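Local coordinates for germination protein YpeB (Bacillus megaterium QM B1551, PDB 5BOI) that takes part in the germination of Bacillus spores, probably in an inhibitory role, and is represented by its C-terminal PepSY-containing domain, at residues A[9-23]-A[62-74]. Sequence-based numbering, arbitrary orientation.
Sequences EVSEDVAKQVARSFL and ITQKGGYPLWVLE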
ATOM      1  N   GLU A   9      22.252  12.012  -3.109  1.00127.03           N
ATOM      2  CA  GLU A   9      21.313  12.789  -3.900  1.00128.57           C
ATOM      3  C   GLU A   9      21.360  12.291  -5.336  1.00118.32           C
ATOM      4  O   GLU A   9      22.332  11.661  -5.750  1.00129.17           O
ATOM      5  CB  GLU A   9      21.636  14.282  -3.836  1.00137.45           C
ATOM      6  CG  GLU A   9      20.416  15.185  -3.953  1.00139.84           C
ATOM      7  CD  GLU A   9      20.436  16.323  -2.954  1.00141.13           C
ATOM      8  OE1 GLU A   9      20.984  17.395  -3.284  1.00144.36           O
ATOM      9  OE2 GLU A   9      19.901  16.146  -1.839  1.00138.74           O
ATOM     10  N   VAL A  10      20.300  12.556  -6.090  1.00 95.50           N
ATOM     11  CA  VAL A  10      20.277  12.204  -7.501  1.00 83.72           C
ATOM     12  C   VAL A  10      19.939  13.436  -8.334  1.00 87.49           C
ATOM     13  O   VAL A  10      19.205  14.319  -7.886  1.00 85.09           O
ATOM     14  CB  VAL A  10      19.270  11.071  -7.791  1.00 76.76           C
ATOM     15  CG1 VAL A  10      19.605   9.844  -6.958  1.00 67.42           C
ATOM     16  CG2 VAL A  10      17.840  11.531  -7.516  1.00 67.44           C
ATOM     17  N   SER A  11      20.495  13.510  -9.539  1.00 99.81           N
ATOM     18  CA  SER A  11      20.225  14.649 -10.405  1.00113.71           C
ATOM     19  C   SER A  11      18.967  14.395 -11.223  1.00116.60           C
ATOM     20  O   SER A  11      18.540  13.252 -11.385  1.00120.85           O
ATOM     21  CB  SER A  11      21.418  14.939 -11.320  1.00121.57           C
ATOM     22  OG  SER A  11      21.662  13.867 -12.210  1.00124.93           O
ATOM     23  N   GLU A  12      18.389  15.472 -11.746  1.00112.68           N
ATOM     24  CA  GLU A  12      17.120  15.416 -12.466  1.00113.62           C
ATOM     25  C   GLU A  12      17.149  14.450 -13.652  1.00118.65           C
ATOM     26  O   GLU A  12      16.101  14.021 -14.138  1.00116.02           O
ATOM     27  CB  GLU A  12      16.734  16.817 -12.942  1.00112.09           C
ATOM     28  CG  GLU A  12      16.850  17.880 -11.860  1.00110.52           C
ATOM     29  CD  GLU A  12      16.273  19.217 -12.279  1.00107.57           C
ATOM     30  OE1 GLU A  12      16.669  20.248 -11.693  1.00106.04           O
ATOM     31  OE2 GLU A  12      15.422  19.237 -13.192  1.00106.12           O
ATOM     32  N   ASP A  13      18.350  14.111 -14.112  1.00120.28           N
ATOM     33  CA  ASP A  13      18.517  13.155 -15.200  1.00117.27           C
ATOM     34  C   ASP A  13      18.366  11.729 -14.678  1.00102.78           C
ATOM     35  O   ASP A  13      17.861  10.850 -15.377  1.00102.28           O
ATOM     36  CB  ASP A  13      19.881  13.341 -15.871  1.00123.99           C
ATOM     37  CG  ASP A  13      19.798  13.299 -17.384  1.00126.13           C
ATOM     38  OD1 ASP A  13      19.085  12.425 -17.920  1.00125.30           O
ATOM     39  OD2 ASP A  13      20.446  14.144 -18.038  1.00128.20           O
ATOM     40  N   VAL A  14      18.806  11.508 -13.443  1.00 87.83           N
ATOM     41  CA  VAL A  14      18.694  10.202 -12.806  1.00 85.34           C
ATOM     42  C   VAL A  14      17.242   9.904 -12.431  1.00 81.85           C
ATOM     43  O   VAL A  14      16.756   8.788 -12.625  1.00 81.25           O
ATOM     44  CB  VAL A  14      19.583  10.114 -11.548  1.00 82.43           C
ATOM     45  CG1 VAL A  14      19.275   8.850 -10.759  1.00 81.11           C
ATOM     46  CG2 VAL A  14      21.055  10.169 -11.933  1.00 91.59           C
ATOM     47  N   ALA A  15      16.553  10.912 -11.904  1.00 77.80           N
ATOM     48  CA  ALA A  15      15.145  10.772 -11.544  1.00 73.61           C
ATOM     49  C   ALA A  15      14.311  10.405 -12.773  1.00 73.61           C
ATOM     50  O   ALA A  15      13.278   9.748 -12.661  1.00 72.84           O
ATOM     51  CB  ALA A  15      14.628  12.055 -10.904  1.00 73.74           C
ATOM     52  N   LYS A  16      14.776  10.827 -13.944  1.00 76.71           N
ATOM     53  CA  LYS A  16      14.125  10.504 -15.208  1.00 75.41           C
ATOM     54  C   LYS A  16      14.156   9.002 -15.500  1.00 74.69           C
ATOM     55  O   LYS A  16      13.176   8.429 -15.971  1.00 75.40           O
ATOM     56  CB  LYS A  16      14.795  11.271 -16.350  1.00 81.29           C
ATOM     57  CG  LYS A  16      13.849  12.032 -17.261  1.00 83.90           C
ATOM     58  CD  LYS A  16      13.993  13.534 -17.059  1.00 87.22           C
ATOM     59  CE  LYS A  16      13.311  14.314 -18.167  1.00 92.58           C
ATOM     60  NZ  LYS A  16      12.517  15.454 -17.631  1.00 95.57           N
ATOM     61  N   GLN A  17      15.287   8.365 -15.217  1.00 76.85           N
ATOM     62  CA  GLN A  17      15.469   6.962 -15.571  1.00 84.64           C
ATOM     63  C   GLN A  17      14.716   6.056 -14.603  1.00 76.13           C
ATOM     64  O   GLN A  17      14.259   4.973 -14.973  1.00 76.25           O
ATOM     65  CB  GLN A  17      16.963   6.610 -15.601  1.00 96.69           C
ATOM     66  CG  GLN A  17      17.265   5.122 -15.730  1.00104.74           C
ATOM     67  CD  GLN A  17      17.494   4.453 -14.386  1.00109.24           C
ATOM     68  OE1 GLN A  17      18.028   5.064 -13.458  1.00112.33           O
ATOM     69  NE2 GLN A  17      17.082   3.194 -14.272  1.00108.02           N
ATOM     70  N   VAL A  18      14.592   6.501 -13.358  1.00 73.66           N
ATOM     71  CA  VAL A  18      13.770   5.792 -12.392  1.00 72.44           C
ATOM     72  C   VAL A  18      12.352   5.684 -12.939  1.00 64.51           C
ATOM     73  O   VAL A  18      11.765   4.600 -12.983  1.00 57.92           O
ATOM     74  CB  VAL A  18      13.768   6.503 -11.024  1.00 72.96           C
ATOM     75  CG1 VAL A  18      13.013   5.682  -9.991  1.00 66.90           C
ATOM     76  CG2 VAL A  18      15.198   6.742 -10.563  1.00 74.87           C
ATOM     77  N   ALA A  19      11.833   6.822 -13.387  1.00 63.64           N
ATOM     78  CA  ALA A  19      10.487   6.912 -13.940  1.00 59.35           C
ATOM     79  C   ALA A  19      10.272   5.956 -15.117  1.00 63.74           C
ATOM     80  O   ALA A  19       9.293   5.208 -15.148  1.00 61.77           O
ATOM     81  CB  ALA A  19      10.195   8.354 -14.365  1.00 56.15           C
ATOM     82  N   ARG A  20      11.185   5.985 -16.083  1.00 69.31           N
ATOM     83  CA  ARG A  20      11.067   5.147 -17.273  1.00 74.45           C
ATOM     84  C   ARG A  20      10.927   3.669 -16.904  1.00 69.07           C
ATOM     85  O   ARG A  20      10.072   2.959 -17.442  1.00 70.45           O
ATOM     86  CB  ARG A  20      12.278   5.350 -18.182  1.00 78.77           C
ATOM     87  CG  ARG A  20      12.494   6.787 -18.617  1.00 79.23           C
ATOM     88  CD  ARG A  20      13.452   6.870 -19.802  1.00 87.13           C
ATOM     89  NE  ARG A  20      13.769   8.253 -20.147  1.00 93.57           N
ATOM     90  CZ  ARG A  20      12.997   9.033 -20.898  1.00 98.46           C
ATOM     91  NH1 ARG A  20      13.367  10.279 -21.158  1.00100.69           N
ATOM     92  NH2 ARG A  20      11.852   8.569 -21.385  1.00 99.72           N
ATOM     93  N   SER A  21      11.763   3.224 -15.973  1.00 64.90           N
ATOM     94  CA  SER A  21      11.765   1.839 -15.512  1.00 67.01           C
ATOM     95  C   SER A  21      10.501   1.459 -14.735  1.00 68.22           C
ATOM     96  O   SER A  21       9.867   0.440 -15.018  1.00 65.98           O
ATOM     97  CB  SER A  21      12.998   1.594 -14.647  1.00 75.57           C
ATOM     98  OG  SER A  21      13.283   0.212 -14.555  1.00 87.10           O
ATOM     99  N   PHE A  22      10.145   2.286 -13.755  1.00 63.02           N
ATOM    100  CA  PHE A  22       8.984   2.050 -12.897  1.00 62.62           C
ATOM    101  C   PHE A  22       7.664   2.017 -13.668  1.00 65.32           C
ATOM    102  O   PHE A  22       6.770   1.228 -13.357  1.00 61.48           O
ATOM    103  CB  PHE A  22       8.927   3.136 -11.822  1.00 57.55           C
ATOM    104  CG  PHE A  22       8.042   2.808 -10.654  1.00 56.28           C
ATOM    105  CD1 PHE A  22       8.464   1.923  -9.670  1.00 55.43           C
ATOM    106  CD2 PHE A  22       6.799   3.406 -10.524  1.00 49.83           C
ATOM    107  CE1 PHE A  22       7.651   1.635  -8.582  1.00 58.61           C
ATOM    108  CE2 PHE A  22       5.983   3.126  -9.435  1.00 50.58           C
ATOM    109  CZ  PHE A  22       6.413   2.236  -8.463  1.00 53.74           C
ATOM    110  N   LEU A  23       7.552   2.885 -14.671  1.00 64.30           N
ATOM    111  CA  LEU A  23       6.302   3.088 -15.398  1.00 58.90           C
ATOM    112  C   LEU A  23       6.312   2.381 -16.741  1.00 70.01           C
ATOM    113  O   LEU A  23       5.357   2.482 -17.515  1.00 61.61           O
ATOM    114  CB  LEU A  23       6.047   4.579 -15.614  1.00 57.50           C
ATOM    115  CG  LEU A  23       5.853   5.435 -14.365  1.00 58.12           C
ATOM    116  CD1 LEU A  23       5.835   6.902 -14.757  1.00 54.09           C
ATOM    117  CD2 LEU A  23       4.571   5.041 -13.660  1.00 57.65           C
ATOM    118  N   ILE A  62       9.539  11.571  -6.958  1.00 55.74           N
ATOM    119  CA  ILE A  62      10.687  10.768  -6.574  1.00 58.03           C
ATOM    120  C   ILE A  62      11.510  11.557  -5.568  1.00 62.41           C
ATOM    121  O   ILE A  62      11.606  12.781  -5.655  1.00 73.81           O
ATOM    122  CB  ILE A  62      11.552  10.390  -7.793  1.00 62.77           C
ATOM    123  CG1 ILE A  62      10.671   9.867  -8.935  1.00 58.11           C
ATOM    124  CG2 ILE A  62      12.636   9.393  -7.409  1.00 63.54           C
ATOM    125  CD1 ILE A  62      11.434   9.204 -10.056  1.00 57.33           C
ATOM    126  N   THR A  63      12.089  10.859  -4.603  1.00 57.50           N
ATOM    127  CA  THR A  63      12.859  11.521  -3.564  1.00 64.78           C
ATOM    128  C   THR A  63      14.164  12.048  -4.154  1.00 71.30           C
ATOM    129  O   THR A  63      14.867  11.329  -4.866  1.00 70.56           O
ATOM    130  CB  THR A  63      13.147  10.571  -2.388  1.00 62.64           C
ATOM    131  OG1 THR A  63      13.786   9.383  -2.872  1.00 67.35           O
ATOM    132  CG2 THR A  63      11.848  10.178  -1.714  1.00 56.93           C
ATOM    133  N   GLN A  64      14.468  13.312  -3.872  1.00 61.01           N
ATOM    134  CA  GLN A  64      15.718  13.904  -4.321  1.00 74.12           C
ATOM    135  C   GLN A  64      16.877  13.075  -3.772  1.00 79.03           C
ATOM    136  O   GLN A  64      17.901  12.889  -4.438  1.00 75.59           O
ATOM    137  CB  GLN A  64      15.829  15.365  -3.875  1.00 80.05           C
ATOM    138  CG  GLN A  64      14.961  16.333  -4.670  1.00 81.48           C
ATOM    139  CD  GLN A  64      15.216  17.786  -4.312  1.00 85.47           C
ATOM    140  OE1 GLN A  64      14.285  18.538  -4.018  1.00 86.82           O
ATOM    141  NE2 GLN A  64      16.481  18.191  -4.343  1.00 84.73           N
ATOM    142  N   LYS A  65      16.694  12.569  -2.561  1.00 87.10           N
ATOM    143  CA  LYS A  65      17.652  11.668  -1.962  1.00 97.10           C
ATOM    144  C   LYS A  65      17.323  10.209  -2.273  1.00 85.96           C
ATOM    145  O   LYS A  65      16.196   9.742  -2.067  1.00 92.31           O
ATOM    146  CB  LYS A  65      17.710  11.927  -0.458  1.00114.72           C
ATOM    147  CG  LYS A  65      16.463  11.529   0.305  1.00105.07           C
ATOM    148  CD  LYS A  65      16.562  11.749   1.813  1.00 95.86           C
ATOM    149  CE  LYS A  65      17.973  11.628   2.368  1.00 91.61           C
ATOM    150  NZ  LYS A  65      17.986  12.255   3.722  1.00 96.20           N
ATOM    151  N   GLY A  66      18.291   9.506  -2.851  1.00 72.00           N
ATOM    152  CA  GLY A  66      18.152   8.079  -3.103  1.00 70.82           C
ATOM    153  C   GLY A  66      17.247   7.662  -4.253  1.00 72.65           C
ATOM    154  O   GLY A  66      17.169   6.477  -4.573  1.00 78.05           O
ATOM    155  N   GLY A  67      16.551   8.623  -4.857  1.00 72.07           N
ATOM    156  CA  GLY A  67      15.698   8.347  -6.001  1.00 66.60           C
ATOM    157  C   GLY A  67      14.662   7.250  -5.807  1.00 67.39           C
ATOM    158  O   GLY A  67      14.572   6.321  -6.612  1.00 61.74           O
ATOM    159  N   TYR A  68      13.880   7.364  -4.736  1.00 71.04           N
ATOM    160  CA  TYR A  68      12.849   6.386  -4.406  1.00 71.06           C
ATOM    161  C   TYR A  68      11.528   6.717  -5.075  1.00 58.73           C
ATOM    162  O   TYR A  68      11.093   7.864  -5.022  1.00 57.67           O
ATOM    163  CB  TYR A  68      12.640   6.334  -2.896  1.00 81.84           C
ATOM    164  CG  TYR A  68      13.467   5.294  -2.184  1.00 93.15           C
ATOM    165  CD1 TYR A  68      13.042   3.976  -2.106  1.00 95.37           C
ATOM    166  CD2 TYR A  68      14.674   5.633  -1.582  1.00100.96           C
ATOM    167  CE1 TYR A  68      13.792   3.023  -1.447  1.00102.49           C
ATOM    168  CE2 TYR A  68      15.433   4.691  -0.922  1.00103.68           C
ATOM    169  CZ  TYR A  68      14.988   3.387  -0.857  1.00104.61           C
ATOM    170  OH  TYR A  68      15.748   2.452  -0.198  1.00103.97           O
ATOM    171  N   PRO A  69      10.878   5.715  -5.696  1.00 52.93           N
ATOM    172  CA  PRO A  69       9.539   5.981  -6.227  1.00 45.90           C
ATOM    173  C   PRO A  69       8.617   6.263  -5.066  1.00 42.75           C
ATOM    174  O   PRO A  69       8.353   5.374  -4.260  1.00 43.43           O
ATOM    175  CB  PRO A  69       9.152   4.679  -6.937  1.00 54.16           C
ATOM    176  CG  PRO A  69      10.408   3.874  -7.025  1.00 55.88           C
ATOM    177  CD  PRO A  69      11.273   4.311  -5.882  1.00 55.77           C
ATOM    178  N   LEU A  70       8.150   7.497  -4.967  1.00 38.19           N
ATOM    179  CA  LEU A  70       7.341   7.900  -3.830  1.00 38.68           C
ATOM    180  C   LEU A  70       5.840   7.858  -4.119  1.00 40.98           C
ATOM    181  O   LEU A  70       5.063   7.322  -3.332  1.00 36.31           O
ATOM    182  CB  LEU A  70       7.748   9.304  -3.404  1.00 49.15           C
ATOM    183  CG  LEU A  70       7.199   9.803  -2.076  1.00 52.65           C
ATOM    184  CD1 LEU A  70       7.744   8.961  -0.921  1.00 48.12           C
ATOM    185  CD2 LEU A  70       7.558  11.267  -1.921  1.00 56.62           C
ATOM    186  N   TRP A  71       5.437   8.437  -5.250  1.00 39.10           N
ATOM    187  CA  TRP A  71       4.021   8.620  -5.575  1.00 36.68           C
ATOM    188  C   TRP A  71       3.838   8.699  -7.090  1.00 36.49           C
ATOM    189  O   TRP A  71       4.690   9.243  -7.790  1.00 36.33           O
ATOM    190  CB  TRP A  71       3.483   9.882  -4.886  1.00 36.25           C
ATOM    191  CG  TRP A  71       2.000  10.118  -5.047  1.00 42.96           C
ATOM    192  CD1 TRP A  71       0.993   9.617  -4.267  1.00 46.05           C
ATOM    193  CD2 TRP A  71       1.365  10.937  -6.038  1.00 50.19           C
ATOM    194  NE1 TRP A  71      -0.229  10.062  -4.721  1.00 43.82           N
ATOM    195  CE2 TRP A  71      -0.028  10.877  -5.806  1.00 52.03           C
ATOM    196  CE3 TRP A  71       1.838  11.711  -7.105  1.00 58.12           C
ATOM    197  CZ2 TRP A  71      -0.950  11.558  -6.602  1.00 48.98           C
ATOM    198  CZ3 TRP A  71       0.915  12.390  -7.893  1.00 56.09           C
ATOM    199  CH2 TRP A  71      -0.458  12.309  -7.633  1.00 49.12           C
ATOM    200  N   VAL A  72       2.748   8.118  -7.588  1.00 33.95           N
ATOM    201  CA  VAL A  72       2.423   8.115  -9.020  1.00 33.59           C
ATOM    202  C   VAL A  72       0.933   8.287  -9.243  1.00 41.54           C
ATOM    203  O   VAL A  72       0.104   7.743  -8.506  1.00 37.61           O
ATOM    204  CB  VAL A  72       2.862   6.798  -9.734  1.00 35.42           C
ATOM    205  CG1 VAL A  72       2.298   6.731 -11.170  1.00 40.34           C
ATOM    206  CG2 VAL A  72       4.368   6.655  -9.755  1.00 35.02           C
ATOM    207  N   LEU A  73       0.573   9.053 -10.260  1.00 40.29           N
ATOM    208  CA  LEU A  73      -0.807   9.040 -10.709  1.00 43.19           C
ATOM    209  C   LEU A  73      -0.875   9.248 -12.211  1.00 47.81           C
ATOM    210  O   LEU A  73      -0.368  10.246 -12.721  1.00 44.31           O
ATOM    211  CB  LEU A  73      -1.629  10.108  -9.996  1.00 45.49           C
ATOM    212  CG  LEU A  73      -3.097  10.044 -10.419  1.00 58.84           C
ATOM    213  CD1 LEU A  73      -3.632   8.636 -10.192  1.00 58.51           C
ATOM    214  CD2 LEU A  73      -3.933  11.074  -9.674  1.00 70.03           C
ATOM    215  N   GLU A  74      -1.462   8.274 -12.904  1.00 43.32           N
ATOM    216  CA  GLU A  74      -1.774   8.404 -14.320  1.00 42.84           C
ATOM    217  C   GLU A  74      -3.213   8.860 -14.394  1.00 48.04           C
ATOM    218  O   GLU A  74      -4.115   8.095 -14.054  1.00 45.18           O
ATOM    219  CB  GLU A  74      -1.597   7.081 -15.074  1.00 41.96           C
ATOM    220  CG  GLU A  74      -0.216   6.446 -14.944  1.00 50.34           C
ATOM    221  CD  GLU A  74      -0.029   5.258 -15.882  1.00 69.42           C
ATOM    222  OE1 GLU A  74      -0.856   5.087 -16.811  1.00 72.41           O
ATOM    223  OE2 GLU A  74       0.945   4.493 -15.687  1.00 66.94           O
TER
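Helix 12-22 packs across strand 69-74 at 63°, their axes 10.4 Å apart, while the lead-in to the helix is tied to the turn between strands 57-63 and 69-74 by V10 N donating to Q64 O (2.9 Å). V10 lays CG1 over the G66-G67 peptide, and G67, having no side chain, lets V10 and V18 come close to its backbone. At the middle of the helix I62 pushes CD1 against CB of V18 (3.7 Å) and the backbone O of A15. V18 turns CG1 anti to its own nitrogen (chi1 -175°), which brings this methyl near G67 O and P69 CG. One helical turn on, F22 receives P69 over one ring face: P69 CB lies 3.9 Å from the F22 ring centroid and 16° off its normal, a CH-pi contact. V72 CG2 meets F22 CE2 obliquely at 3.9 Å, and the other V72 methyl, CG1, touches L23 CD2 (3.8 Å). F95, H99 and F149 add edge-to-face contacts to F22, and M60 of strand 57-63 also touches it. A serine at F22 would probably leave P69 without its aromatic partner and open a gap beside V72 and the rings around it. At the far end E74 brings OE2 near L23 CD2, while its OE1 forms a salt bridge with R76. The helix is thus held on its sheet, within the PepSY1-PepSY2 family region, mainly by apolar packing, the single hydrogen bond between the two segments lying at the turn end, where it fixes the chain entering the helix.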